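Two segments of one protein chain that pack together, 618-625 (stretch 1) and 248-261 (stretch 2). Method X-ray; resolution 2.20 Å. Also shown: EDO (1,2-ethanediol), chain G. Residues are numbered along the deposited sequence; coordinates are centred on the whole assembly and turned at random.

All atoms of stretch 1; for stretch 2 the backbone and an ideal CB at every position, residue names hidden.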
ATOM      1  N   LEU C 618       7.391 -34.037  23.991  1.00 26.88           N
ATOM      2  CA  LEU C 618       7.672 -32.628  24.190  1.00 26.25           C
ATOM      3  C   LEU C 618       8.883 -32.272  23.332  1.00 25.86           C
ATOM      4  O   LEU C 618      10.023 -32.572  23.693  1.00 26.51           O
ATOM      5  CB  LEU C 618       7.937 -32.356  25.663  1.00 26.09           C
ATOM      6  CG  LEU C 618       6.706 -32.592  26.533  1.00 25.92           C
ATOM      7  CD1 LEU C 618       7.079 -32.687  28.009  1.00 25.65           C
ATOM      8  CD2 LEU C 618       5.724 -31.465  26.271  1.00 26.12           C
ATOM      9  N   PHE C 619       8.629 -31.665  22.175  1.00 25.11           N
ATOM     10  CA  PHE C 619       9.702 -31.287  21.263  1.00 24.04           C
ATOM     11  C   PHE C 619      10.466 -30.066  21.785  1.00 23.39           C
ATOM     12  O   PHE C 619       9.885 -29.187  22.418  1.00 22.49           O
ATOM     13  CB  PHE C 619       9.134 -30.982  19.867  1.00 23.81           C
ATOM     14  CG  PHE C 619       8.402 -32.141  19.241  1.00 24.03           C
ATOM     15  CD1 PHE C 619       7.012 -32.176  19.222  1.00 23.96           C
ATOM     16  CD2 PHE C 619       9.100 -33.195  18.666  1.00 23.60           C
ATOM     17  CE1 PHE C 619       6.332 -33.249  18.632  1.00 23.93           C
ATOM     18  CE2 PHE C 619       8.422 -34.267  18.079  1.00 23.99           C
ATOM     19  CZ  PHE C 619       7.040 -34.291  18.062  1.00 23.34           C
ATOM     20  N   ASP C 620      11.770 -30.019  21.518  1.00 23.02           N
ATOM     21  CA  ASP C 620      12.582 -28.891  21.963  1.00 23.25           C
ATOM     22  C   ASP C 620      12.591 -27.795  20.899  1.00 23.11           C
ATOM     23  O   ASP C 620      13.033 -26.673  21.144  1.00 22.95           O
ATOM     24  CB  ASP C 620      14.007 -29.353  22.302  1.00 23.16           C
ATOM     25  CG  ASP C 620      14.798 -29.788  21.089  1.00 23.63           C
ATOM     26  OD1 ASP C 620      14.214 -29.968  20.000  1.00 23.91           O
ATOM     27  OD2 ASP C 620      16.026 -29.964  21.233  1.00 24.35           O
ATOM     28  N   GLY C 621      12.057 -28.123  19.725  1.00 23.22           N
ATOM     29  CA  GLY C 621      11.999 -27.165  18.633  1.00 23.41           C
ATOM     30  C   GLY C 621      11.419 -27.756  17.362  1.00 23.65           C
ATOM     31  O   GLY C 621      11.440 -28.972  17.161  1.00 23.79           O
ATOM     32  N   ILE C 622      10.868 -26.900  16.513  1.00 23.75           N
ATOM     33  CA  ILE C 622      10.314 -27.352  15.242  1.00 24.02           C
ATOM     34  C   ILE C 622      11.127 -26.678  14.149  1.00 24.55           C
ATOM     35  O   ILE C 622      11.209 -25.449  14.103  1.00 24.08           O
ATOM     36  CB  ILE C 622       8.848 -26.956  15.095  1.00 23.87           C
ATOM     37  CG1 ILE C 622       8.010 -27.655  16.170  1.00 23.90           C
ATOM     38  CG2 ILE C 622       8.360 -27.308  13.701  1.00 24.05           C
ATOM     39  CD1 ILE C 622       6.586 -27.138  16.271  1.00 23.98           C
ATOM     40  N   TYR C 623      11.736 -27.485  13.284  1.00 25.18           N
ATOM     41  CA  TYR C 623      12.569 -26.964  12.203  1.00 25.99           C
ATOM     42  C   TYR C 623      12.045 -27.363  10.833  1.00 26.40           C
ATOM     43  O   TYR C 623      11.971 -28.544  10.505  1.00 26.31           O
ATOM     44  CB  TYR C 623      14.011 -27.457  12.365  1.00 26.34           C
ATOM     45  CG  TYR C 623      14.589 -27.159  13.728  1.00 27.55           C
ATOM     46  CD1 TYR C 623      14.705 -28.161  14.700  1.00 27.70           C
ATOM     47  CD2 TYR C 623      14.988 -25.865  14.065  1.00 27.98           C
ATOM     48  CE1 TYR C 623      15.209 -27.879  15.982  1.00 28.19           C
ATOM     49  CE2 TYR C 623      15.485 -25.571  15.341  1.00 29.05           C
ATOM     50  CZ  TYR C 623      15.594 -26.580  16.293  1.00 29.02           C
ATOM     51  OH  TYR C 623      16.075 -26.267  17.551  1.00 29.31           O
ATOM     52  N   THR C 624      11.700 -26.362  10.029  1.00 26.72           N
ATOM     53  CA  THR C 624      11.163 -26.598   8.703  1.00 26.94           C
ATOM     54  C   THR C 624      12.084 -26.164   7.566  1.00 27.41           C
ATOM     55  O   THR C 624      12.934 -25.281   7.720  1.00 27.27           O
ATOM     56  CB  THR C 624       9.816 -25.855   8.516  1.00 27.07           C
ATOM     57  OG1 THR C 624      10.036 -24.438   8.573  1.00 27.03           O
ATOM     58  CG2 THR C 624       8.826 -26.249   9.606  1.00 27.23           C
ATOM     59  N   ARG C 625      11.878 -26.810   6.424  1.00 27.71           N
ATOM     60  CA  ARG C 625      12.581 -26.536   5.178  1.00 28.29           C
ATOM     61  C   ARG C 625      11.470 -26.845   4.163  1.00 29.10           C
ATOM     62  O   ARG C 625      11.480 -27.884   3.504  1.00 28.41           O
ATOM     63  CB  ARG C 625      13.776 -27.487   5.006  1.00 27.84           C
ATOM     64  CG  ARG C 625      14.839 -27.040   3.984  1.00 27.43           C
ATOM     65  CD  ARG C 625      14.271 -26.770   2.592  1.00 27.75           C
ATOM     66  NE  ARG C 625      13.603 -25.470   2.507  1.00 27.61           N
ATOM     67  CZ  ARG C 625      12.685 -25.156   1.590  1.00 27.76           C
ATOM     68  NH1 ARG C 625      12.312 -26.043   0.677  1.00 27.04           N
ATOM     69  NH2 ARG C 625      12.146 -23.943   1.582  1.00 28.18           N
ATOM     70  N   UNK C 248      15.134 -22.510  27.300  1.00 25.87           N
ATOM     71  CA  UNK C 248      14.203 -23.150  28.217  1.00 25.83           C
ATOM     72  C   UNK C 248      12.816 -23.338  27.602  1.00 25.48           C
ATOM     73  O   UNK C 248      11.912 -23.852  28.247  1.00 25.51           O
ATOM     74  CB  UNK C 248      14.093 -22.327  29.502  1.00 25.83           C
ATOM     75  N   UNK C 249      12.655 -22.911  26.354  1.00 25.24           N
ATOM     76  CA  UNK C 249      11.379 -23.044  25.669  1.00 24.83           C
ATOM     77  C   UNK C 249      11.568 -23.714  24.315  1.00 24.97           C
ATOM     78  O   UNK C 249      12.688 -23.984  23.890  1.00 24.77           O
ATOM     79  CB  UNK C 249      10.715 -21.676  25.499  1.00 24.83           C
ATOM     80  N   UNK C 250      10.466 -23.990  23.637  1.00 25.25           N
ATOM     81  CA  UNK C 250      10.557 -24.597  22.319  1.00 25.54           C
ATOM     82  C   UNK C 250      11.135 -23.584  21.340  1.00 25.53           C
ATOM     83  O   UNK C 250      10.709 -22.427  21.297  1.00 25.61           O
ATOM     84  CB  UNK C 250       9.188 -25.092  21.847  1.00 25.54           C
ATOM     85  N   UNK C 251      12.102 -24.027  20.551  1.00 25.48           N
ATOM     86  CA  UNK C 251      12.723 -23.174  19.549  1.00 25.43           C
ATOM     87  C   UNK C 251      11.793 -23.050  18.333  1.00 25.02           C
ATOM     88  O   UNK C 251      11.299 -24.058  17.814  1.00 24.33           O
ATOM     89  CB  UNK C 251      14.088 -23.730  19.137  1.00 25.43           C
ATOM     90  N   UNK C 252      11.569 -21.815  17.884  1.00 24.40           N
ATOM     91  CA  UNK C 252      10.738 -21.539  16.710  1.00 24.49           C
ATOM     92  C   UNK C 252      11.454 -20.554  15.777  1.00 24.41           C
ATOM     93  O   UNK C 252      11.171 -19.356  15.782  1.00 24.41           O
ATOM     94  CB  UNK C 252       9.377 -20.982  17.133  1.00 24.49           C
ATOM     95  N   UNK C 253      12.405 -21.051  14.975  1.00 24.06           N
ATOM     96  CA  UNK C 253      13.147 -20.195  14.045  1.00 23.69           C
ATOM     97  C   UNK C 253      12.202 -19.368  13.178  1.00 23.49           C
ATOM     98  O   UNK C 253      11.034 -19.720  13.008  1.00 23.11           O
ATOM     99  CB  UNK C 253      14.062 -21.042  13.158  1.00 23.69           C
ATOM    100  N   UNK C 254      12.712 -18.269  12.633  1.00 23.34           N
ATOM    101  CA  UNK C 254      11.913 -17.421  11.760  1.00 23.49           C
ATOM    102  C   UNK C 254      11.367 -18.222  10.575  1.00 22.91           C
ATOM    103  O   UNK C 254      10.204 -18.081  10.200  1.00 22.72           O
ATOM    104  CB  UNK C 254      12.745 -16.236  11.264  1.00 23.49           C
ATOM    105  N   UNK C 255      12.211 -19.060   9.985  1.00 22.51           N
ATOM    106  CA  UNK C 255      11.792 -19.862   8.837  1.00 22.42           C
ATOM    107  C   UNK C 255      10.552 -20.684   9.173  1.00 22.51           C
ATOM    108  O   UNK C 255       9.633 -20.807   8.366  1.00 22.56           O
ATOM    109  CB  UNK C 255      12.928 -20.782   8.384  1.00 22.42           C
ATOM    110  N   UNK C 256      10.540 -21.236  10.380  1.00 22.30           N
ATOM    111  CA  UNK C 256       9.432 -22.052  10.860  1.00 21.93           C
ATOM    112  C   UNK C 256       8.173 -21.225  11.100  1.00 22.09           C
ATOM    113  O   UNK C 256       7.087 -21.587  10.647  1.00 21.77           O
ATOM    114  CB  UNK C 256       9.833 -22.773  12.149  1.00 21.93           C
ATOM    115  N   UNK C 257       8.319 -20.126  11.833  1.00 22.38           N
ATOM    116  CA  UNK C 257       7.183 -19.258  12.114  1.00 23.01           C
ATOM    117  C   UNK C 257       6.554 -18.805  10.806  1.00 23.66           C
ATOM    118  O   UNK C 257       5.332 -18.706  10.717  1.00 24.08           O
ATOM    119  CB  UNK C 257       7.609 -18.053  12.954  1.00 23.01           C
ATOM    120  N   UNK C 258       7.387 -18.550   9.796  1.00 23.85           N
ATOM    121  CA  UNK C 258       6.909 -18.122   8.479  1.00 24.75           C
ATOM    122  C   UNK C 258       6.278 -19.269   7.694  1.00 24.99           C
ATOM    123  O   UNK C 258       5.199 -19.105   7.116  1.00 24.94           O
ATOM    124  CB  UNK C 258       8.062 -17.520   7.673  1.00 24.75           C
ATOM    125  N   UNK C 259       6.951 -20.419   7.658  1.00 24.80           N
ATOM    126  CA  UNK C 259       6.433 -21.563   6.918  1.00 25.28           C
ATOM    127  C   UNK C 259       5.142 -22.100   7.518  1.00 25.33           C
ATOM    128  O   UNK C 259       4.302 -22.632   6.802  1.00 25.92           O
ATOM    129  CB  UNK C 259       7.482 -22.675   6.871  1.00 25.28           C
ATOM    130  N   UNK C 260       4.986 -21.960   8.828  1.00 25.83           N
ATOM    131  CA  UNK C 260       3.788 -22.430   9.524  1.00 25.76           C
ATOM    132  C   UNK C 260       2.725 -21.338   9.643  1.00 26.18           C
ATOM    133  O   UNK C 260       1.636 -21.577  10.170  1.00 26.71           O
ATOM    134  CB  UNK C 260       4.160 -22.942  10.917  1.00 25.76           C
ATOM    135  N   UNK C 261       3.044 -20.140   9.167  1.00 26.29           N
ATOM    136  CA  UNK C 261       2.117 -19.018   9.230  1.00 26.47           C
ATOM    137  C   UNK C 261       1.493 -18.885  10.620  1.00 26.65           C
ATOM    138  O   UNK C 261       0.277 -18.817  10.759  1.00 26.20           O
ATOM    139  CB  UNK C 261       1.021 -19.181   8.175  1.00 26.47           C
TER
HETATM  140  C1  EDO G 902      14.166 -20.124  18.426  1.00 64.10           C
HETATM  141  O1  EDO G 902      15.466 -20.432  17.870  1.00 64.27           O
HETATM  142  C2  EDO G 902      13.899 -18.646  18.343  1.00 64.61           C
HETATM  143  O2  EDO G 902      12.599 -18.438  17.826  1.00 64.51           O

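Position 248 is out of reach of stretch 1, so the contact sets no requirement. The residue is Ala248. Position 249 points its CB away, and stretch 1 again leaves the choice open. It is Phe249. Water 1 lies 2.6 Å from Phe249 O and 2.8 Å from Asp620 O, placed to link the two carbonyls.

Position 250 has an extended backbone and a CB pointing sideways. The ideal CB lies 4.2 Å from Phe619 O, and the side chain of Ile622 lies further along. A long, flexible apolar chain such as methionine would suit; leucine or isoleucine could fill part of the space. The residue is Met250, present as selenomethionine. Its chi1 and chi2 are both t, and the extended chain brings SE to 3.7 Å from Ile622 CD1. Its CE lies 4.3 Å from Phe619 CB.

Position 251 is also extended, and its backbone bridges to Gly621. The CB points toward stretch 1, with the ideal CB 3.6 Å from Tyr623 OH. A CB on Gly621 would fall 3.0 Å from the CB at 251, a clash. The N at this position donates to Asp620 O, which rules out proline; many other residues would suit if their ends turned outward. It is Arg251, and its end leads away. Arg251 N donates to Asp620 O at 2.9 Å, and Ile622 N donates to Arg251 O at 3.2 Å.

Position 252 points its CB away. An apolar chain long enough to return could still touch Ile622. Leu252 does so modestly, with CD2 4.4 Å from Ile622 CD1. Its carbonyl O accepts a 2.7 Å hydrogen bond from EDO O2.

Position 253 has phi -52° and sits just before a helix. The CB points toward the Tyr623 ring. Proline fits this phi, though small polar residues are also common N-caps. Pro253 places CG 3.7 Å from Tyr623 CD2.

Position 254 is helical and out of reach. Glu254 OE2 forms a salt bridge with NE of residue 258. Position 255 points toward stretch 1, with its ideal CB 4.5 Å from Thr624 O; a small residue would suit. It is Ala255.

Position 256 has its ideal CB 3.6 Å from Ile622 O, an acceptor, and the Thr624 N donor is also near. Serine or threonine could serve both. Thr256 OG1 donates to Ile622 O at 2.8 Å and accepts a weak bond from Thr624 N at 3.4 Å. Water 2 donates to Thr256 OG1 and accepts from Thr624 N, both at 2.8 Å.

Position 257 points away, and Leu257 makes no contact. Position 258 makes none either; its Arg258 completes the salt bridge.

Position 259 points toward stretch 1, its ideal CB only 3.5 Å from Thr624 OG1. A small side chain is favoured, and Ala259 fits.

Position 260 points toward Ile622 and Thr624, whose methyls invite a branched apolar chain. Leu260 CD2 lies 4.3 Å from Ile622 CG2, and Leu260 CD1 lies 4.2 Å from Thr624 CG2.

Position 261 has positive phi in a Schellman motif. Glu261 is out of reach.

Stretch 2 248-261: AFMRLPEATLRALE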
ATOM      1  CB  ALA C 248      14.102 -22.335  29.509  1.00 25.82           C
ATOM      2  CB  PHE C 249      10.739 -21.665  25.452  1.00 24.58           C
ATOM      3  CG  PHE C 249      10.589 -20.863  26.708  1.00 24.07           C
ATOM      4  CD1 PHE C 249      11.571 -19.945  27.085  1.00 23.89           C
ATOM      5  CD2 PHE C 249       9.472 -21.028  27.522  1.00 23.72           C
ATOM      6  CE1 PHE C 249      11.440 -19.202  28.258  1.00 23.75           C
ATOM      7  CE2 PHE C 249       9.333 -20.293  28.691  1.00 24.10           C
ATOM      8  CZ  PHE C 249      10.320 -19.376  29.063  1.00 23.61           C
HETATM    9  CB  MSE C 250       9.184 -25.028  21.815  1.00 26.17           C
HETATM   10  CG  MSE C 250       9.237 -25.630  20.419  1.00 26.77           C
HETATM   11 SE   MSE C 250       7.511 -25.720  19.569  1.00 29.04          SE
HETATM   12  CE  MSE C 250       6.857 -27.315  20.363  1.00 26.05           C
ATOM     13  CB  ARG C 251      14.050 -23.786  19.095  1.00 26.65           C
ATOM     14  CG  ARG C 251      15.091 -23.977  20.191  1.00 28.94           C
ATOM     15  CD  ARG C 251      15.714 -22.649  20.556  1.00 31.43           C
ATOM     16  NE  ARG C 251      16.859 -22.793  21.449  1.00 33.13           N
ATOM     17  CZ  ARG C 251      17.745 -21.827  21.687  1.00 33.63           C
ATOM     18  NH1 ARG C 251      17.627 -20.638  21.099  1.00 33.36           N
ATOM     19  NH2 ARG C 251      18.754 -22.057  22.515  1.00 34.55           N
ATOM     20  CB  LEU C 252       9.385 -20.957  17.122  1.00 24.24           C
ATOM     21  CG  LEU C 252       8.417 -21.881  17.867  1.00 24.69           C
ATOM     22  CD1 LEU C 252       7.195 -21.077  18.296  1.00 24.56           C
ATOM     23  CD2 LEU C 252       8.011 -23.042  16.981  1.00 24.02           C
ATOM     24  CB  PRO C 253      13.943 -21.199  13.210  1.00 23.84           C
ATOM     25  CG  PRO C 253      14.210 -22.296  14.176  1.00 24.00           C
ATOM     26  CD  PRO C 253      12.878 -22.444  14.899  1.00 24.25           C
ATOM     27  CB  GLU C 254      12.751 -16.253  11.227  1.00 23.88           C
ATOM     28  CG  GLU C 254      11.962 -15.318  10.306  1.00 25.15           C
ATOM     29  CD  GLU C 254      12.804 -14.162   9.776  1.00 25.94           C
ATOM     30  OE1 GLU C 254      13.666 -13.651  10.533  1.00 26.03           O
ATOM     31  OE2 GLU C 254      12.584 -13.760   8.610  1.00 26.46           O
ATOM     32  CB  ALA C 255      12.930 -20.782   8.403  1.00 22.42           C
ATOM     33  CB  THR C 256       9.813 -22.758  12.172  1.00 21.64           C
ATOM     34  OG1 THR C 256      10.839 -23.719  11.909  1.00 21.12           O
ATOM     35  CG2 THR C 256       8.603 -23.440  12.791  1.00 21.38           C
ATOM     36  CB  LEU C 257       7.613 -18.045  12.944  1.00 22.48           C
ATOM     37  CG  LEU C 257       7.941 -18.339  14.412  1.00 22.21           C
ATOM     38  CD1 LEU C 257       8.440 -17.091  15.086  1.00 21.35           C
ATOM     39  CD2 LEU C 257       6.700 -18.866  15.114  1.00 21.73           C
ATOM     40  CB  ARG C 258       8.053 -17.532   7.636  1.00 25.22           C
ATOM     41  CG  ARG C 258       8.490 -16.113   8.004  1.00 26.71           C
ATOM     42  CD  ARG C 258       9.633 -15.632   7.100  1.00 27.63           C
ATOM     43  NE  ARG C 258       9.967 -14.223   7.306  1.00 28.84           N
ATOM     44  CZ  ARG C 258       9.161 -13.206   6.994  1.00 29.33           C
ATOM     45  NH1 ARG C 258       7.969 -13.439   6.461  1.00 29.79           N
ATOM     46  NH2 ARG C 258       9.545 -11.954   7.208  1.00 29.65           N
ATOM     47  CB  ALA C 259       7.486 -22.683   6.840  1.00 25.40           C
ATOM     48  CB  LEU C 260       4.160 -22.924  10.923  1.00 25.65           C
ATOM     49  CG  LEU C 260       4.375 -24.417  11.194  1.00 26.07           C
ATOM     50  CD1 LEU C 260       4.735 -25.185   9.916  1.00 25.52           C
ATOM     51  CD2 LEU C 260       5.435 -24.554  12.271  1.00 25.15           C
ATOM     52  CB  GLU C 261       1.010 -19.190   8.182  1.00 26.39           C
ATOM     53  CG  GLU C 261       1.529 -19.435   6.779  1.00 26.81           C
ATOM     54  CD  GLU C 261       0.428 -19.541   5.753  1.00 26.90           C
ATOM     55  OE1 GLU C 261       0.002 -18.496   5.213  1.00 27.58           O
ATOM     56  OE2 GLU C 261      -0.016 -20.674   5.495  1.00 27.14           O
TER
HETATM   57  O   HOH W   1      14.576 -25.722  23.327  1.00 24.39           O
HETATM   58  O   HOH W   2      13.162 -23.970  10.356  1.00 19.33           O
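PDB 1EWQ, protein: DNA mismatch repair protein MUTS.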